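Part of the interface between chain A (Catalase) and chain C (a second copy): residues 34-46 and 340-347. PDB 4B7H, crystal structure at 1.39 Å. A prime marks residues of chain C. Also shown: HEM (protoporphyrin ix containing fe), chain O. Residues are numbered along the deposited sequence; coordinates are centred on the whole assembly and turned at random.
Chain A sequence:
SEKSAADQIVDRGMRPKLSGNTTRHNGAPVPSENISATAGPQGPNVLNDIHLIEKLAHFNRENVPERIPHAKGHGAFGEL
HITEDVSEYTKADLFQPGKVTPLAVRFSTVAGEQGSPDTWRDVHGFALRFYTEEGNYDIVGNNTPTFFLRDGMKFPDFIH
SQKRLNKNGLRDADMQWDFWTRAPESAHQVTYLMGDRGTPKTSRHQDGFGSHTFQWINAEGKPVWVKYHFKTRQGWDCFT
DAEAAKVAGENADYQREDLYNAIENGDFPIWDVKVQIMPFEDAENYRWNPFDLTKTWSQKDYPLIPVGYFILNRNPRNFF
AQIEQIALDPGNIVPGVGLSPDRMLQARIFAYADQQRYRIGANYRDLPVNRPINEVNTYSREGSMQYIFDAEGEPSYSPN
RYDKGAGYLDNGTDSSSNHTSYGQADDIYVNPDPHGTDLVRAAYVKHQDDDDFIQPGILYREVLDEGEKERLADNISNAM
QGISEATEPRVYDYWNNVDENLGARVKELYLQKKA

Chain A, residues 34-46: NISATAGPQGPNV
Chain C (340-347) SPDRMLQA

Chain A contributes a loop that folds back on itself, and chain C contributes the start of a helix. In the loop, Ala39 N donates a hydrogen bond to Pro44 O (2.9 Å) and Val46 N donates one to Ala37 O (3.2 Å). A type I turn, Gly40 to Gly43, closes the end, with Gly43 N donating a hydrogen bond to Gly40 O at 3.0 Å. Gly40 has phi/psi 89/151, which calls for glycine. At Gly43 a CB would lie 1.7 Å from Ala39 O. Thr38 is p, and its OG1 donates to Gly40 O (2.7 Å).

Chain C is helical from Arg343′. Asp342′ caps it: chi1 is t, and OD1 accepts from Leu345′ N (3.1 Å) and weakly from Met344′ N (2.9 Å). In register, the CA atoms of Pro44 and Pro341′ are 5.9 Å apart, and those of Asn45 and Gln346′ 6.6 Å.

Arg343′ is the most covered residue: 115 Å² of it lies against the loop. Its CA-to-CB bond points sideways, but chi1 m followed by t, t and chi4 169° extends the chain along the loop. NH2 donates to Pro41 O (2.9 Å, 161°), which lies at the guanidinium edge. Thr38 OG1 lies over one face. Buried Ile35 (m, t) offers aliphatic surface, its CG2 3.7 Å from Arg343′ NH1. Water 1 accepts from Arg343′ NE (2.9 Å) and donates to Pro41 O (3.0 Å) and Gly43 O (3.2 Å).

The CA-to-CB bond of Gln346′ points toward the loop; chi1 is m, chi2 t and chi3 3°. The amide serves both chains: OE1 accepts from Asn45 N (2.8 Å, 152°), while NE2 donates to Ser340′ O (2.9 Å). Water 2 donates to Gln346′ OE1 and Asn45 O, both at 2.9 Å.

The CA-to-CB bond of Asn45 points toward chain C; chi1 is m (-88°) and chi2 -99°. Its ND2 packs 3.5 Å from Arg343′ CG. Pro341′ sets CB 3.3 Å from Gln42 O. Gln42 is t, t; its CG meets Pro341′ CG at 4.2 Å, a nonpolar contact, while NE2 bonds elsewhere in the structure. The contact buries 425 Å².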

# COMPACT_ATOMS: atom_id res chain seq x y z
N ASN A 34 -14.52 27.30 1.07
CA ASN A 34 -13.83 28.45 0.49
C ASN A 34 -12.71 29.06 1.31
O ASN A 34 -11.73 29.55 0.75
CB ASN A 34 -14.85 29.55 0.17
CG ASN A 34 -15.85 29.15 -0.91
OD1 ASN A 34 -15.58 28.25 -1.72
ND2 ASN A 34 -17.00 29.82 -0.94
N ILE A 35 -12.86 29.06 2.64
CA ILE A 35 -11.93 29.78 3.50
C ILE A 35 -11.47 28.87 4.62
O ILE A 35 -12.29 28.22 5.26
CB ILE A 35 -12.59 31.04 4.12
CG1 ILE A 35 -13.14 31.95 3.01
CG2 ILE A 35 -11.62 31.77 5.05
CD1 ILE A 35 -13.81 33.22 3.52
N SER A 36 -10.15 28.83 4.84
CA SER A 36 -9.58 28.02 5.92
C SER A 36 -9.38 28.85 7.19
O SER A 36 -9.32 30.09 7.14
CB SER A 36 -8.26 27.37 5.47
OG SER A 36 -7.32 28.32 5.01
N ALA A 37 -9.29 28.16 8.33
CA ALA A 37 -9.28 28.82 9.63
C ALA A 37 -7.87 29.26 10.05
O ALA A 37 -6.91 28.49 9.95
CB ALA A 37 -9.89 27.92 10.69
N THR A 38 -7.76 30.50 10.53
CA THR A 38 -6.48 31.06 10.92
C THR A 38 -6.56 31.68 12.31
O THR A 38 -7.66 31.99 12.80
CB THR A 38 -6.00 32.11 9.89
OG1 THR A 38 -7.01 33.12 9.74
CG2 THR A 38 -5.71 31.47 8.52
N ALA A 39 -5.41 31.83 12.96
CA ALA A 39 -5.35 32.46 14.28
C ALA A 39 -5.21 33.97 14.06
O ALA A 39 -4.10 34.51 14.08
CB ALA A 39 -4.18 31.91 15.07
N GLY A 40 -6.35 34.64 13.87
CA GLY A 40 -6.39 36.02 13.39
C GLY A 40 -6.41 36.02 11.87
O GLY A 40 -5.90 35.09 11.25
N PRO A 41 -7.01 37.06 11.25
CA PRO A 41 -7.09 37.07 9.78
C PRO A 41 -5.73 36.98 9.07
O PRO A 41 -5.64 36.37 8.00
CB PRO A 41 -7.75 38.43 9.48
CG PRO A 41 -8.58 38.70 10.71
CD PRO A 41 -7.72 38.20 11.85
N GLN A 42 -4.69 37.56 9.66
CA GLN A 42 -3.36 37.53 9.07
C GLN A 42 -2.45 36.57 9.84
O GLN A 42 -1.24 36.49 9.59
CB GLN A 42 -2.76 38.94 9.04
CG GLN A 42 -1.42 39.07 8.32
CD GLN A 42 -1.15 40.48 7.89
OE1 GLN A 42 -1.50 40.87 6.77
NE2 GLN A 42 -0.54 41.27 8.77
N GLY A 43 -3.03 35.83 10.79
CA GLY A 43 -2.26 34.86 11.54
C GLY A 43 -2.03 33.56 10.80
O GLY A 43 -2.50 33.38 9.67
N PRO A 44 -1.30 32.63 11.43
CA PRO A 44 -1.01 31.34 10.80
C PRO A 44 -2.26 30.47 10.68
O PRO A 44 -3.21 30.58 11.49
CB PRO A 44 -0.03 30.68 11.77
CG PRO A 44 -0.38 31.30 13.10
CD PRO A 44 -0.71 32.73 12.78
N ASN A 45 -2.26 29.61 9.66
CA ASN A 45 -3.27 28.57 9.58
C ASN A 45 -3.18 27.66 10.79
O ASN A 45 -2.09 27.26 11.21
CB ASN A 45 -3.09 27.77 8.29
CG ASN A 45 -3.83 28.38 7.13
OD1 ASN A 45 -4.94 27.95 6.80
ND2 ASN A 45 -3.26 29.42 6.55
N VAL A 46 -4.34 27.33 11.37
CA VAL A 46 -4.37 26.41 12.50
C VAL A 46 -4.31 24.96 12.03
O VAL A 46 -4.76 24.62 10.94
CB VAL A 46 -5.60 26.64 13.41
CG1 VAL A 46 -5.61 28.07 13.93
CG2 VAL A 46 -6.92 26.32 12.70
N SER C 340 5.43 32.67 5.43
CA SER C 340 4.70 33.94 5.50
C SER C 340 3.22 33.60 5.72
O SER C 340 2.86 32.42 5.61
CB SER C 340 4.89 34.72 4.20
OG SER C 340 4.07 34.20 3.16
N PRO C 341 2.37 34.61 6.01
CA PRO C 341 0.92 34.36 6.17
C PRO C 341 0.18 34.23 4.85
O PRO C 341 -0.93 34.76 4.71
CB PRO C 341 0.41 35.62 6.89
CG PRO C 341 1.60 36.41 7.27
CD PRO C 341 2.74 35.98 6.40
N ASP C 342 0.80 33.58 3.88
CA ASP C 342 0.15 33.22 2.62
C ASP C 342 -0.52 31.87 2.89
O ASP C 342 0.15 30.88 3.16
CB ASP C 342 1.24 33.10 1.56
CG ASP C 342 0.71 32.67 0.20
OD1 ASP C 342 -0.28 31.90 0.14
OD2 ASP C 342 1.31 33.09 -0.83
N ARG C 343 -1.86 31.83 2.85
CA ARG C 343 -2.58 30.63 3.25
C ARG C 343 -2.39 29.48 2.28
O ARG C 343 -2.50 28.30 2.65
CB ARG C 343 -4.06 30.91 3.43
CG ARG C 343 -4.34 31.96 4.47
CD ARG C 343 -5.82 32.22 4.56
NE ARG C 343 -6.09 33.43 5.34
CZ ARG C 343 -7.28 34.02 5.40
NH1 ARG C 343 -8.31 33.50 4.74
NH2 ARG C 343 -7.44 35.12 6.13
N MET C 344 -2.11 29.81 1.02
CA MET C 344 -1.81 28.79 0.03
C MET C 344 -0.50 28.12 0.41
O MET C 344 -0.42 26.89 0.48
CB MET C 344 -1.73 29.41 -1.37
CG MET C 344 -3.07 29.90 -1.87
SD MET C 344 -4.11 28.59 -2.53
CE MET C 344 -3.31 28.35 -4.12
N LEU C 345 0.51 28.93 0.70
CA LEU C 345 1.80 28.41 1.12
C LEU C 345 1.65 27.52 2.35
O LEU C 345 2.21 26.43 2.42
CB LEU C 345 2.77 29.55 1.40
CG LEU C 345 4.12 29.12 1.96
CD1 LEU C 345 4.80 28.13 1.02
CD2 LEU C 345 4.98 30.36 2.20
N GLN C 346 0.88 27.98 3.33
CA GLN C 346 0.75 27.23 4.58
C GLN C 346 0.08 25.87 4.37
O GLN C 346 0.49 24.89 4.97
CB GLN C 346 0.08 28.09 5.66
CG GLN C 346 0.93 29.34 5.97
CD GLN C 346 0.79 29.85 7.39
OE1 GLN C 346 0.10 29.26 8.23
NE2 GLN C 346 1.44 30.98 7.67
N ALA C 347 -0.91 25.79 3.49
CA ALA C 347 -1.51 24.51 3.12
C ALA C 347 -0.49 23.60 2.42
O ALA C 347 -0.45 22.38 2.68
CB ALA C 347 -2.73 24.72 2.25
CHA HEM O . 2.82 19.34 -7.04
CHB HEM O . -0.23 20.57 -3.50
CHC HEM O . -0.17 25.13 -5.11
CHD HEM O . 3.86 24.10 -7.55
C1A HEM O . 1.98 19.27 -5.95
C2A HEM O . 1.71 18.08 -5.16
C3A HEM O . 0.88 18.44 -4.18
C4A HEM O . 0.60 19.85 -4.32
CMA HEM O . 0.31 17.55 -3.06
CAA HEM O . 2.30 16.68 -5.43
CBA HEM O . 3.64 16.56 -4.73
CGA HEM O . 4.20 15.16 -4.79
O1A HEM O . 5.45 15.04 -4.90
O2A HEM O . 3.43 14.17 -4.74
C1B HEM O . -0.50 21.91 -3.64
C2B HEM O . -1.43 22.67 -2.82
C3B HEM O . -1.44 23.93 -3.29
C4B HEM O . -0.48 24.00 -4.38
CMB HEM O . -2.27 22.08 -1.67
CAB HEM O . -2.21 25.17 -2.78
CBB HEM O . -2.57 25.32 -1.49
C1C HEM O . 1.02 25.29 -5.78
C2C HEM O . 1.71 26.54 -6.04
C3C HEM O . 2.84 26.26 -6.72
C4C HEM O . 2.88 24.81 -6.89
CMC HEM O . 1.18 27.92 -5.61
CAC HEM O . 3.96 27.21 -7.21
CBC HEM O . 4.28 28.33 -6.53
C1D HEM O . 3.89 22.74 -7.70
C2D HEM O . 4.88 22.05 -8.48
C3D HEM O . 4.56 20.59 -8.33
C4D HEM O . 3.43 20.51 -7.45
CMD HEM O . 6.00 22.64 -9.33
CAD HEM O . 5.34 19.45 -8.96
CBD HEM O . 6.65 19.26 -8.20
CGD HEM O . 7.43 18.21 -8.94
O1D HEM O . 7.58 17.07 -8.41
O2D HEM O . 7.86 18.51 -10.09
NA HEM O . 1.29 20.34 -5.41
NB HEM O . 0.07 22.75 -4.58
NC HEM O . 1.77 24.26 -6.31
ND HEM O . 3.05 21.80 -7.10
FE HEM O . 1.52 22.27 -5.88
O HOH W 1 -3.74 34.34 6.83
O HOH W 2 0.62 27.32 10.26